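Long-range contacts in organophosphorus hydrolase (Pseudomonas oleovorans, PDB 4O98), which probably hydrolyses lactones in its natural form and, as the double mutant crystallised here, phosphotriesters at a pair of zinc ions: residues B[228-233]-B[246-251]; B[97-102]-B[214-219]. All coordinates share one frame; numbering follows the deposited sequence.

Interaction 1: B[228-233]-B[246-251]. With ZN (zinc ion), chain F; ZN (zinc ion), chain E.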
ATOM      1  N   PRO B 228      -0.092  12.215  28.402  1.00 39.40           N
ATOM      2  CA  PRO B 228      -0.200  13.632  28.792  1.00 38.73           C
ATOM      3  C   PRO B 228       0.630  14.617  27.969  1.00 39.43           C
ATOM      4  O   PRO B 228       0.222  15.775  27.837  1.00 41.97           O
ATOM      5  CB  PRO B 228       0.264  13.631  30.253  1.00 36.75           C
ATOM      6  CG  PRO B 228      -0.070  12.251  30.729  1.00 41.15           C
ATOM      7  CD  PRO B 228       0.267  11.367  29.554  1.00 36.16           C
ATOM      8  N   GLY B 229       1.762  14.189  27.417  1.00 40.15           N
ATOM      9  CA  GLY B 229       2.514  15.077  26.547  1.00 36.92           C
ATOM     10  C   GLY B 229       2.490  14.720  25.070  1.00 40.04           C
ATOM     11  O   GLY B 229       3.293  15.251  24.295  1.00 35.88           O
ATOM     12  N   HIS B 230       1.571  13.842  24.668  1.00 39.91           N
ATOM     13  CA  HIS B 230       1.522  13.362  23.278  1.00 36.86           C
ATOM     14  C   HIS B 230       1.632  14.496  22.260  1.00 33.54           C
ATOM     15  O   HIS B 230       0.894  15.482  22.310  1.00 35.01           O
ATOM     16  CB  HIS B 230       0.253  12.548  23.020  1.00 32.48           C
ATOM     17  CG  HIS B 230       0.251  11.844  21.700  1.00 34.70           C
ATOM     18  ND1 HIS B 230      -0.092  12.475  20.519  1.00 32.59           N
ATOM     19  CD2 HIS B 230       0.548  10.562  21.372  1.00 32.14           C
ATOM     20  CE1 HIS B 230      -0.006  11.609  19.523  1.00 36.01           C
ATOM     21  NE2 HIS B 230       0.377  10.442  20.013  1.00 34.30           N
ATOM     22  N   THR B 231       2.569  14.352  21.334  1.00 35.48           N
ATOM     23  CA  THR B 231       2.886  15.448  20.435  1.00 35.57           C
ATOM     24  C   THR B 231       2.989  14.969  18.983  1.00 39.73           C
ATOM     25  O   THR B 231       3.578  13.913  18.699  1.00 39.85           O
ATOM     26  CB  THR B 231       4.176  16.148  20.900  1.00 37.78           C
ATOM     27  OG1 THR B 231       3.942  16.752  22.179  1.00 42.27           O
ATOM     28  CG2 THR B 231       4.598  17.223  19.939  1.00 38.33           C
ATOM     29  N   SER B 232       2.386  15.736  18.075  1.00 37.64           N
ATOM     30  CA  SER B 232       2.474  15.450  16.648  1.00 36.50           C
ATOM     31  C   SER B 232       3.440  16.429  15.983  1.00 37.04           C
ATOM     32  O   SER B 232       3.488  17.603  16.351  1.00 39.77           O
ATOM     33  CB  SER B 232       1.090  15.537  16.000  1.00 35.80           C
ATOM     34  OG  SER B 232       0.191  14.611  16.590  1.00 34.89           O
ATOM     35  N   TYR B 233       4.203  15.947  15.004  1.00 34.58           N
ATOM     36  CA  TYR B 233       5.232  16.766  14.356  1.00 38.98           C
ATOM     37  C   TYR B 233       4.862  17.138  12.923  1.00 39.34           C
ATOM     38  O   TYR B 233       4.513  16.273  12.106  1.00 36.90           O
ATOM     39  CB  TYR B 233       6.592  16.059  14.385  1.00 33.40           C
ATOM     40  CG  TYR B 233       7.083  15.792  15.789  1.00 36.61           C
ATOM     41  CD1 TYR B 233       7.596  16.813  16.568  1.00 33.74           C
ATOM     42  CD2 TYR B 233       7.027  14.512  16.334  1.00 40.08           C
ATOM     43  CE1 TYR B 233       8.042  16.572  17.847  1.00 38.52           C
ATOM     44  CE2 TYR B 233       7.469  14.260  17.618  1.00 36.05           C
ATOM     45  CZ  TYR B 233       7.973  15.299  18.366  1.00 38.14           C
ATOM     46  OH  TYR B 233       8.416  15.058  19.642  1.00 40.31           O
ATOM     47  N   GLY B 246       1.587  10.481  15.315  1.00 34.80           N
ATOM     48  CA  GLY B 246       1.678   9.632  16.489  1.00 31.70           C
ATOM     49  C   GLY B 246       0.468   8.724  16.601  1.00 35.36           C
ATOM     50  O   GLY B 246       0.086   8.068  15.622  1.00 32.85           O
ATOM     51  N   ASP B 247      -0.136   8.690  17.786  1.00 32.57           N
ATOM     52  CA  ASP B 247      -1.279   7.835  18.037  1.00 33.23           C
ATOM     53  C   ASP B 247      -2.581   8.643  18.245  1.00 32.77           C
ATOM     54  O   ASP B 247      -3.386   8.307  19.104  1.00 33.66           O
ATOM     55  CB  ASP B 247      -1.015   6.928  19.257  1.00 32.77           C
ATOM     56  CG  ASP B 247       0.048   5.857  18.992  1.00 35.63           C
ATOM     57  OD1 ASP B 247       0.678   5.882  17.913  1.00 33.85           O
ATOM     58  OD2 ASP B 247       0.260   4.992  19.877  1.00 33.13           O
ATOM     59  N   ILE B 248      -2.832   9.679  17.456  1.00 32.80           N
ATOM     60  CA  ILE B 248      -4.098  10.385  17.658  1.00 37.42           C
ATOM     61  C   ILE B 248      -5.283   9.455  17.352  1.00 39.28           C
ATOM     62  O   ILE B 248      -6.418   9.692  17.780  1.00 40.91           O
ATOM     63  CB  ILE B 248      -4.198  11.713  16.872  1.00 38.76           C
ATOM     64  CG1 ILE B 248      -4.400  11.464  15.387  1.00 39.60           C
ATOM     65  CG2 ILE B 248      -2.980  12.600  17.117  1.00 36.65           C
ATOM     66  CD1 ILE B 248      -5.831  11.734  14.947  1.00 39.55           C
ATOM     67  N   LEU B 249      -4.974   8.355  16.675  1.00 33.98           N
ATOM     68  CA  LEU B 249      -5.966   7.410  16.209  1.00 38.74           C
ATOM     69  C   LEU B 249      -5.279   6.040  16.088  1.00 37.54           C
ATOM     70  O   LEU B 249      -4.149   5.969  15.599  1.00 37.74           O
ATOM     71  CB  LEU B 249      -6.429   7.902  14.845  1.00 42.32           C
ATOM     72  CG  LEU B 249      -7.569   7.288  14.081  1.00 35.97           C
ATOM     73  CD1 LEU B 249      -8.139   8.376  13.191  1.00 33.80           C
ATOM     74  CD2 LEU B 249      -7.069   6.117  13.258  1.00 32.30           C
ATOM     75  N   ILE B 250      -5.953   4.971  16.519  1.00 34.28           N
ATOM     76  CA  ILE B 250      -5.378   3.620  16.535  1.00 32.81           C
ATOM     77  C   ILE B 250      -6.001   2.657  15.503  1.00 35.82           C
ATOM     78  O   ILE B 250      -5.343   1.718  15.032  1.00 34.11           O
ATOM     79  CB  ILE B 250      -5.521   2.978  17.930  1.00 34.86           C
ATOM     80  CG1 ILE B 250      -5.037   3.929  19.026  1.00 40.94           C
ATOM     81  CG2 ILE B 250      -4.775   1.657  18.003  1.00 36.11           C
ATOM     82  CD1 ILE B 250      -3.551   4.211  18.985  1.00 36.44           C
ATOM     83  N   ASN B 251      -7.273   2.862  15.172  1.00 31.90           N
ATOM     84  CA  ASN B 251      -7.963   1.948  14.265  1.00 30.96           C
ATOM     85  C   ASN B 251      -8.613   2.707  13.119  1.00 33.08           C
ATOM     86  O   ASN B 251      -9.659   3.342  13.306  1.00 33.13           O
ATOM     87  CB  ASN B 251      -9.015   1.127  15.032  1.00 33.54           C
ATOM     88  CG  ASN B 251      -9.698   0.073  14.163  1.00 32.67           C
ATOM     89  OD1 ASN B 251     -10.275   0.381  13.112  1.00 31.70           O
ATOM     90  ND2 ASN B 251      -9.633  -1.178  14.600  1.00 31.37           N
TER
HETATM   91 ZN    ZN F 402       0.547   4.943  22.215  1.00 39.09          ZN
HETATM   92 ZN    ZN E 401       1.357   3.401  19.616  1.00 35.82          ZN
HETATM   93  O   HOH W   1       1.108   2.966  21.743  1.00 32.51           O
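His230 and Asp247 meet through one hydrogen bond. The backbone N of Asp247 donates to His230 NE2 at 2.9 Å, and the bond is nearly straight, with an angle of 165° at the hydrogen. The donor sits at the ring edge, 13° out of the ring plane. His230 reaches it because CG stands anti to the backbone N (chi1 -170°), which sends the ring across to the loop 246-251. The carbonyl carbon of Gly246 also lies at this edge, with His230 NE2 3.8 Å from Gly246 C. Gly246 has no side chain, so the ring edge comes directly against backbone.

Ile248 touches the same ring at CE1. Its CG2 methyl is 4.0 Å from His230 CE1, and the two side chains cross at about a right angle. The same methyl packs 3.8 Å from Ser232 OG. The Ser232 hydroxyl has its hydrogen bond with the carbonyl O of Trp245. Every touching residue is buried.

Asp247 follows the second of two adjacent antiparallel strands, 231-237 and 240-246. Its OD2 bridges both zinc ions and lies 2.4 Å from the zinc of chain F. Water 1 is the second bridge, at 2.1 Å from that zinc. His139, His141 and His226 complete one site, and Asp143, His144 and His294 the other. This is the dinuclear zinc site of the metallo-beta-lactamase superfamily, with its HxHxDH motif at 139-144.

The chemistry points to a second-shell role. His230 NE2 acts as an acceptor, while its ND1 is hydrogen-bonded to another part of the protein. The ring thus fixes the backbone N of Asp247, which is consistent with a second-shell residue that helps set the bridging carboxylate.

Interaction 2: B[97-102]-B[214-219]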
ATOM      1  N   GLY B  97      17.800  17.306   4.499  1.00 44.98           N
ATOM      2  CA  GLY B  97      18.939  17.993   3.920  1.00 45.64           C
ATOM      3  C   GLY B  97      19.818  18.558   5.027  1.00 48.19           C
ATOM      4  O   GLY B  97      21.038  18.406   4.989  1.00 51.54           O
ATOM      5  N   ASP B  98      19.207  19.203   6.018  1.00 45.04           N
ATOM      6  CA  ASP B  98      19.958  19.650   7.192  1.00 47.60           C
ATOM      7  C   ASP B  98      20.090  18.540   8.248  1.00 48.21           C
ATOM      8  O   ASP B  98      21.091  18.472   8.963  1.00 49.75           O
ATOM      9  CB  ASP B  98      19.310  20.887   7.815  1.00 48.47           C
ATOM     10  CG  ASP B  98      19.266  22.071   6.866  1.00 54.35           C
ATOM     11  OD1 ASP B  98      20.196  22.225   6.037  1.00 53.04           O
ATOM     12  OD2 ASP B  98      18.293  22.854   6.958  1.00 55.88           O
ATOM     13  N   ASN B  99      19.082  17.672   8.342  1.00 44.52           N
ATOM     14  CA  ASN B  99      19.084  16.603   9.345  1.00 43.27           C
ATOM     15  C   ASN B  99      18.585  15.243   8.838  1.00 41.93           C
ATOM     16  O   ASN B  99      17.757  15.171   7.927  1.00 40.97           O
ATOM     17  CB  ASN B  99      18.232  17.008  10.551  1.00 41.52           C
ATOM     18  CG  ASN B  99      18.776  18.215  11.270  1.00 45.04           C
ATOM     19  OD1 ASN B  99      18.419  19.351  10.960  1.00 47.74           O
ATOM     20  ND2 ASN B  99      19.640  17.981  12.243  1.00 43.87           N
ATOM     21  N   LEU B 100      19.085  14.168   9.440  1.00 39.09           N
ATOM     22  CA  LEU B 100      18.428  12.871   9.309  1.00 41.76           C
ATOM     23  C   LEU B 100      17.669  12.618  10.609  1.00 41.61           C
ATOM     24  O   LEU B 100      18.265  12.266  11.633  1.00 37.27           O
ATOM     25  CB  LEU B 100      19.424  11.749   9.048  1.00 40.24           C
ATOM     26  CG  LEU B 100      18.794  10.406   8.667  1.00 39.98           C
ATOM     27  CD1 LEU B 100      17.995  10.545   7.364  1.00 36.89           C
ATOM     28  CD2 LEU B 100      19.861   9.319   8.542  1.00 35.17           C
ATOM     29  N   VAL B 101      16.358  12.831  10.572  1.00 38.50           N
ATOM     30  CA  VAL B 101      15.551  12.726  11.778  1.00 34.27           C
ATOM     31  C   VAL B 101      14.586  11.535  11.743  1.00 38.21           C
ATOM     32  O   VAL B 101      13.828  11.342  10.782  1.00 34.83           O
ATOM     33  CB  VAL B 101      14.824  14.068  12.088  1.00 41.27           C
ATOM     34  CG1 VAL B 101      14.476  14.806  10.817  1.00 43.04           C
ATOM     35  CG2 VAL B 101      13.587  13.843  12.944  1.00 37.52           C
ATOM     36  N   LEU B 102      14.648  10.719  12.789  1.00 34.20           N
ATOM     37  CA  LEU B 102      13.758   9.583  12.927  1.00 31.24           C
ATOM     38  C   LEU B 102      12.641   9.929  13.912  1.00 32.37           C
ATOM     39  O   LEU B 102      12.910  10.266  15.066  1.00 34.42           O
ATOM     40  CB  LEU B 102      14.543   8.369  13.422  1.00 32.62           C
ATOM     41  CG  LEU B 102      13.774   7.060  13.631  1.00 34.99           C
ATOM     42  CD1 LEU B 102      13.133   6.554  12.320  1.00 27.84           C
ATOM     43  CD2 LEU B 102      14.703   6.005  14.238  1.00 33.28           C
ATOM     44  N   LEU B 214      12.668  22.760  17.089  1.00 73.16           N
ATOM     45  CA  LEU B 214      13.786  21.857  17.328  1.00 64.86           C
ATOM     46  C   LEU B 214      14.759  21.796  16.157  1.00 60.89           C
ATOM     47  O   LEU B 214      15.969  21.850  16.343  1.00 68.27           O
ATOM     48  CB  LEU B 214      13.272  20.452  17.652  1.00 62.56           C
ATOM     49  CG  LEU B 214      12.138  20.327  18.671  1.00 60.13           C
ATOM     50  CD1 LEU B 214      10.793  20.413  17.986  1.00 59.11           C
ATOM     51  CD2 LEU B 214      12.248  19.026  19.427  1.00 57.19           C
ATOM     52  N   LEU B 215      14.225  21.659  14.952  1.00 63.60           N
ATOM     53  CA  LEU B 215      15.049  21.580  13.757  1.00 56.35           C
ATOM     54  C   LEU B 215      14.394  22.431  12.692  1.00 50.49           C
ATOM     55  O   LEU B 215      13.197  22.709  12.775  1.00 52.18           O
ATOM     56  CB  LEU B 215      15.139  20.139  13.263  1.00 58.21           C
ATOM     57  CG  LEU B 215      15.715  19.082  14.193  1.00 58.59           C
ATOM     58  CD1 LEU B 215      15.666  17.719  13.515  1.00 52.66           C
ATOM     59  CD2 LEU B 215      17.137  19.445  14.561  1.00 58.88           C
ATOM     60  N   PRO B 216      15.171  22.865  11.691  1.00 51.78           N
ATOM     61  CA  PRO B 216      14.557  23.587  10.572  1.00 50.19           C
ATOM     62  C   PRO B 216      13.575  22.698   9.815  1.00 50.10           C
ATOM     63  O   PRO B 216      13.902  21.549   9.509  1.00 52.98           O
ATOM     64  CB  PRO B 216      15.753  23.946   9.679  1.00 50.30           C
ATOM     65  CG  PRO B 216      16.881  23.080  10.140  1.00 53.64           C
ATOM     66  CD  PRO B 216      16.641  22.859  11.604  1.00 53.02           C
ATOM     67  N   GLY B 217      12.384  23.224   9.537  1.00 50.15           N
ATOM     68  CA  GLY B 217      11.385  22.498   8.775  1.00 47.69           C
ATOM     69  C   GLY B 217      10.377  21.715   9.603  1.00 44.39           C
ATOM     70  O   GLY B 217       9.429  21.157   9.045  1.00 45.01           O
ATOM     71  N   VAL B 218      10.572  21.663  10.919  1.00 42.44           N
ATOM     72  CA  VAL B 218       9.647  20.937  11.795  1.00 44.93           C
ATOM     73  C   VAL B 218       9.039  21.837  12.866  1.00 46.93           C
ATOM     74  O   VAL B 218       9.758  22.569  13.556  1.00 50.60           O
ATOM     75  CB  VAL B 218      10.307  19.698  12.457  1.00 41.62           C
ATOM     76  CG1 VAL B 218      11.657  20.039  13.001  1.00 50.51           C
ATOM     77  CG2 VAL B 218       9.429  19.154  13.568  1.00 39.84           C
ATOM     78  N   SER B 219       7.714  21.782  12.986  1.00 39.96           N
ATOM     79  CA  SER B 219       6.987  22.539  13.998  1.00 45.68           C
ATOM     80  C   SER B 219       6.214  21.591  14.916  1.00 49.80           C
ATOM     81  O   SER B 219       5.966  20.437  14.566  1.00 47.87           O
ATOM     82  CB  SER B 219       6.019  23.528  13.342  1.00 43.36           C
ATOM     83  OG  SER B 219       4.962  22.848  12.690  1.00 49.91           O
TER
HETATM   84  O   HOH W   2      16.236  19.608   9.516  1.00 50.21           O
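Leu215 and Asn99 point their side chains at each other with similar first torsions. In Leu215, CG lies beside the backbone N (chi1 -59°), and an extended chi2 of 178° carries the fork of methyls over to Asn99. In Asn99, CG is likewise beside its own backbone N (chi1 -63°). Both Leu215 CD1 and CD2 lie 3.9 Å from Asn99 CG. CD2 is the one against the polar atoms of the amide, with Asn99 ND2 3.7 Å from Leu215 CD2. CD1 turns to Asn99 CB and to Val101, where Leu215 CD1 is 4.0 Å from Val101 CB.

The amide of Asn99 is held at both ends, which should fix its rotation. Its ND2 bonds to Asp133 OD1. Its OD1 accepts from water 2 at 2.6 Å, and this water also donates to the carbonyl O of Pro216 at 3.0 Å. The water is thus a polar bridge between the two segments.

Nearer the surface, the carboxylate of Asp98 comes at a slant against the proline ring, with Asp98 OD2 3.5 Å from Pro216 CG. This is an outer contact between exposed residues.

Pro216 and Gly217 form the corner of a type II beta turn from Leu215 to Val218. Its closing bond, Val218 N to Leu215 O, is weak. Asn99 comes just before strand 100-103 and Val101 lies in it. The contact joins the start of this inner strand to the turn leading into edge strand 218-222 of the other sheet, within the alpha-beta/beta-alpha sandwich of the metallo-beta-lactamase fold.

From the N terminus, segment 97-102 comes first, leading into a strand of the seven-stranded sheet. Interaction 2 closes a loop of 111 residues when the chain returns at 214-219. That loop holds the zinc ligands His139, His141, Asp143 and His144. The chain runs on through strand 218-222, which that segment has begun, and interaction 1 opens at 228. It closes after only 12 residues, mostly strand, at 246-251. The loops lie in series, neither nested nor crossed. The centres of the two interactions are about 19 Å apart. Neighbouring strands 218-222 and 231-237 link them, with Tyr233 CD1 4.2 Å from Val218 CG2. Interaction 2 ties sheet to sheet, interaction 1 the second sheet to the metals.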